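L-ribose isomerase (Geodermatophilus obscurus DSM 43160, PDB 5AVP) probably interconverts L-ribose and its ketose L-ribulose, using a manganese(II) ion bound within a beta-barrel-like (cupin-type) fold. Local coordinates at residues 228-232 and 246-252. Coordinates in Å, arbitrary orientation, origin at the centre of the assembly. Residue numbers count along the deposited sequence, not the author numbering.
Sequences YSHEP and WAGLHDN
Segments 228-232 and 246-252 lie in the loop between strands 220-226 and 253-254, with no clear hydrogen bond joining them; 228-232 is extended, while 246-252 leaves a 3-10 residue at Trp246 and curves irregularly. Take 246-252 in order. Trp246 (chi1 m) turns its indole edge onto the face of Tyr228 (chi1 t), Trp246 CZ3 3.6 Å from Tyr228 CE2, and receives the edge of His230 (chi1 m) on its own face, planes at 77°: two T-shaped stacks in one aromatic cluster. Gly248, at positive phi, brings its CA to 4.9 Å from Pro232 CA. Leu249 then lays CD2 over a face of the His230 imidazole; Leu249 O is 3.6 Å from His230 CB. Asp251 CB packs 3.6 Å from His230 CB. Asn252 ND2 comes to 3.4 Å from His230 O, its side chain about 6 Å from the manganese. The segments thus meet by aromatic and van der Waals packing around His230, whose NE2 is hydrogen-bonded to Glu106 O, while Asp251 salt-bridges Arg130 and its O accepts from ND1 of the manganese ligand His128.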
ATOM      1  N   TYR A 228     -15.028  21.500   9.294  1.00 20.33           N
ATOM      2  CA  TYR A 228     -14.554  21.514  10.679  1.00 22.16           C
ATOM      3  C   TYR A 228     -15.351  20.667  11.674  1.00 21.95           C
ATOM      4  O   TYR A 228     -16.582  20.660  11.681  1.00 22.16           O
ATOM      5  CB  TYR A 228     -14.493  22.946  11.211  1.00 21.56           C
ATOM      6  CG  TYR A 228     -13.716  23.047  12.493  1.00 22.09           C
ATOM      7  CD1 TYR A 228     -12.335  23.239  12.477  1.00 21.73           C
ATOM      8  CD2 TYR A 228     -14.357  22.960  13.725  1.00 22.12           C
ATOM      9  CE1 TYR A 228     -11.617  23.354  13.659  1.00 20.74           C
ATOM     10  CE2 TYR A 228     -13.645  23.073  14.910  1.00 23.01           C
ATOM     11  CZ  TYR A 228     -12.279  23.275  14.863  1.00 21.43           C
ATOM     12  OH  TYR A 228     -11.580  23.443  16.019  1.00 22.67           O
ATOM     13  N   SER A 229     -14.620  19.969  12.533  1.00 23.88           N
ATOM     14  CA  SER A 229     -15.201  19.105  13.562  1.00 26.75           C
ATOM     15  C   SER A 229     -15.229  19.802  14.915  1.00 27.80           C
ATOM     16  O   SER A 229     -14.192  19.941  15.554  1.00 27.63           O
ATOM     17  CB  SER A 229     -14.371  17.820  13.727  1.00 24.78           C
ATOM     18  OG  SER A 229     -14.726  16.818  12.794  1.00 24.80           O
ATOM     19  N   HIS A 230     -16.412  20.217  15.359  1.00 29.82           N
ATOM     20  CA  HIS A 230     -16.559  20.881  16.651  1.00 32.41           C
ATOM     21  C   HIS A 230     -16.653  19.857  17.781  1.00 34.43           C
ATOM     22  O   HIS A 230     -17.606  19.086  17.846  1.00 35.79           O
ATOM     23  CB  HIS A 230     -17.827  21.736  16.645  1.00 28.19           C
ATOM     24  CG  HIS A 230     -17.802  22.851  15.646  1.00 25.97           C
ATOM     25  ND1 HIS A 230     -16.956  23.934  15.756  1.00 24.78           N
ATOM     26  CD2 HIS A 230     -18.523  23.054  14.519  1.00 25.44           C
ATOM     27  CE1 HIS A 230     -17.160  24.756  14.743  1.00 24.08           C
ATOM     28  NE2 HIS A 230     -18.107  24.246  13.977  1.00 23.52           N
ATOM     29  N   GLU A 231     -15.680  19.852  18.678  1.00 35.35           N
ATOM     30  CA  GLU A 231     -15.704  18.908  19.781  1.00 38.29           C
ATOM     31  C   GLU A 231     -15.533  19.646  21.114  1.00 40.11           C
ATOM     32  O   GLU A 231     -14.567  20.392  21.313  1.00 41.33           O
ATOM     33  CB  GLU A 231     -14.604  17.876  19.557  1.00 39.37           C
ATOM     34  CG  GLU A 231     -14.721  16.627  20.388  1.00 42.21           C
ATOM     35  CD  GLU A 231     -14.049  16.771  21.726  1.00 43.08           C
ATOM     36  OE1 GLU A 231     -14.656  17.373  22.631  1.00 42.83           O
ATOM     37  OE2 GLU A 231     -12.907  16.283  21.858  1.00 44.45           O
ATOM     38  N   PRO A 232     -16.482  19.464  22.038  1.00 38.01           N
ATOM     39  CA  PRO A 232     -16.452  20.108  23.359  1.00 38.16           C
ATOM     40  C   PRO A 232     -15.178  19.855  24.175  1.00 36.03           C
ATOM     41  O   PRO A 232     -14.136  20.476  23.948  1.00 35.24           O
ATOM     42  CB  PRO A 232     -17.701  19.552  24.040  1.00 38.78           C
ATOM     43  CG  PRO A 232     -18.635  19.339  22.874  1.00 39.70           C
ATOM     44  CD  PRO A 232     -17.731  18.711  21.848  1.00 38.98           C
ATOM     45  N   TRP A 246     -17.167  30.398  18.749  1.00 38.69           N
ATOM     46  CA  TRP A 246     -16.832  29.006  18.430  1.00 36.66           C
ATOM     47  C   TRP A 246     -16.592  28.256  19.737  1.00 38.04           C
ATOM     48  O   TRP A 246     -16.575  27.027  19.777  1.00 37.11           O
ATOM     49  CB  TRP A 246     -15.543  28.923  17.608  1.00 34.81           C
ATOM     50  CG  TRP A 246     -15.724  28.987  16.138  1.00 32.11           C
ATOM     51  CD1 TRP A 246     -16.470  29.893  15.442  1.00 33.45           C
ATOM     52  CD2 TRP A 246     -15.063  28.182  15.164  1.00 30.18           C
ATOM     53  NE1 TRP A 246     -16.312  29.706  14.089  1.00 31.91           N
ATOM     54  CE2 TRP A 246     -15.453  28.654  13.893  1.00 29.82           C
ATOM     55  CE3 TRP A 246     -14.188  27.095  15.239  1.00 29.18           C
ATOM     56  CZ2 TRP A 246     -14.968  28.091  12.703  1.00 29.21           C
ATOM     57  CZ3 TRP A 246     -13.710  26.535  14.057  1.00 27.52           C
ATOM     58  CH2 TRP A 246     -14.105  27.028  12.811  1.00 27.76           C
ATOM     59  N   ALA A 247     -16.384  29.018  20.801  1.00 38.85           N
ATOM     60  CA  ALA A 247     -16.130  28.460  22.123  1.00 40.48           C
ATOM     61  C   ALA A 247     -17.059  27.283  22.444  1.00 40.41           C
ATOM     62  O   ALA A 247     -18.281  27.454  22.532  1.00 42.74           O
ATOM     63  CB  ALA A 247     -16.288  29.579  23.192  1.00 40.19           C
ATOM     64  N   GLY A 248     -16.477  26.098  22.614  1.00 39.86           N
ATOM     65  CA  GLY A 248     -17.259  24.909  22.936  1.00 39.52           C
ATOM     66  C   GLY A 248     -18.599  24.754  22.222  1.00 39.07           C
ATOM     67  O   GLY A 248     -19.666  24.915  22.827  1.00 40.24           O
ATOM     68  N   LEU A 249     -18.556  24.437  20.931  1.00 38.27           N
ATOM     69  CA  LEU A 249     -19.772  24.246  20.157  1.00 34.80           C
ATOM     70  C   LEU A 249     -20.047  22.765  20.036  1.00 35.56           C
ATOM     71  O   LEU A 249     -19.125  21.954  19.944  1.00 34.89           O
ATOM     72  CB  LEU A 249     -19.625  24.860  18.770  1.00 31.49           C
ATOM     73  CG  LEU A 249     -20.240  26.246  18.607  1.00 28.55           C
ATOM     74  CD1 LEU A 249     -19.663  27.207  19.648  1.00 26.87           C
ATOM     75  CD2 LEU A 249     -19.994  26.724  17.189  1.00 26.08           C
ATOM     76  N   HIS A 250     -21.324  22.417  20.035  1.00 36.27           N
ATOM     77  CA  HIS A 250     -21.728  21.032  19.944  1.00 38.73           C
ATOM     78  C   HIS A 250     -22.316  20.810  18.553  1.00 39.07           C
ATOM     79  O   HIS A 250     -23.375  21.346  18.221  1.00 39.97           O
ATOM     80  CB  HIS A 250     -22.697  20.782  21.095  1.00 41.61           C
ATOM     81  CG  HIS A 250     -22.155  21.246  22.418  1.00 46.86           C
ATOM     82  ND1 HIS A 250     -21.068  20.651  23.028  1.00 47.53           N
ATOM     83  CD2 HIS A 250     -22.478  22.310  23.191  1.00 48.94           C
ATOM     84  CE1 HIS A 250     -20.746  21.328  24.117  1.00 48.12           C
ATOM     85  NE2 HIS A 250     -21.585  22.341  24.239  1.00 49.68           N
ATOM     86  N   ASP A 251     -21.597  20.044  17.731  1.00 38.68           N
ATOM     87  CA  ASP A 251     -22.015  19.792  16.348  1.00 36.55           C
ATOM     88  C   ASP A 251     -22.406  18.335  16.099  1.00 35.70           C
ATOM     89  O   ASP A 251     -22.757  17.955  14.984  1.00 34.61           O
ATOM     90  CB  ASP A 251     -20.878  20.224  15.406  1.00 37.21           C
ATOM     91  CG  ASP A 251     -21.377  20.703  14.062  1.00 36.20           C
ATOM     92  OD1 ASP A 251     -22.359  21.470  14.030  1.00 35.78           O
ATOM     93  OD2 ASP A 251     -20.770  20.325  13.039  1.00 36.55           O
ATOM     94  N   ASN A 252     -22.342  17.529  17.148  1.00 34.45           N
ATOM     95  CA  ASN A 252     -22.698  16.119  17.066  1.00 35.82           C
ATOM     96  C   ASN A 252     -24.017  15.894  17.767  1.00 34.94           C
ATOM     97  O   ASN A 252     -24.113  16.103  18.975  1.00 37.58           O
ATOM     98  CB  ASN A 252     -21.656  15.268  17.759  1.00 36.03           C
ATOM     99  CG  ASN A 252     -20.295  15.524  17.241  1.00 38.07           C
ATOM    100  OD1 ASN A 252     -19.957  15.081  16.145  1.00 39.24           O
ATOM    101  ND2 ASN A 252     -19.493  16.267  18.008  1.00 38.44           N
TER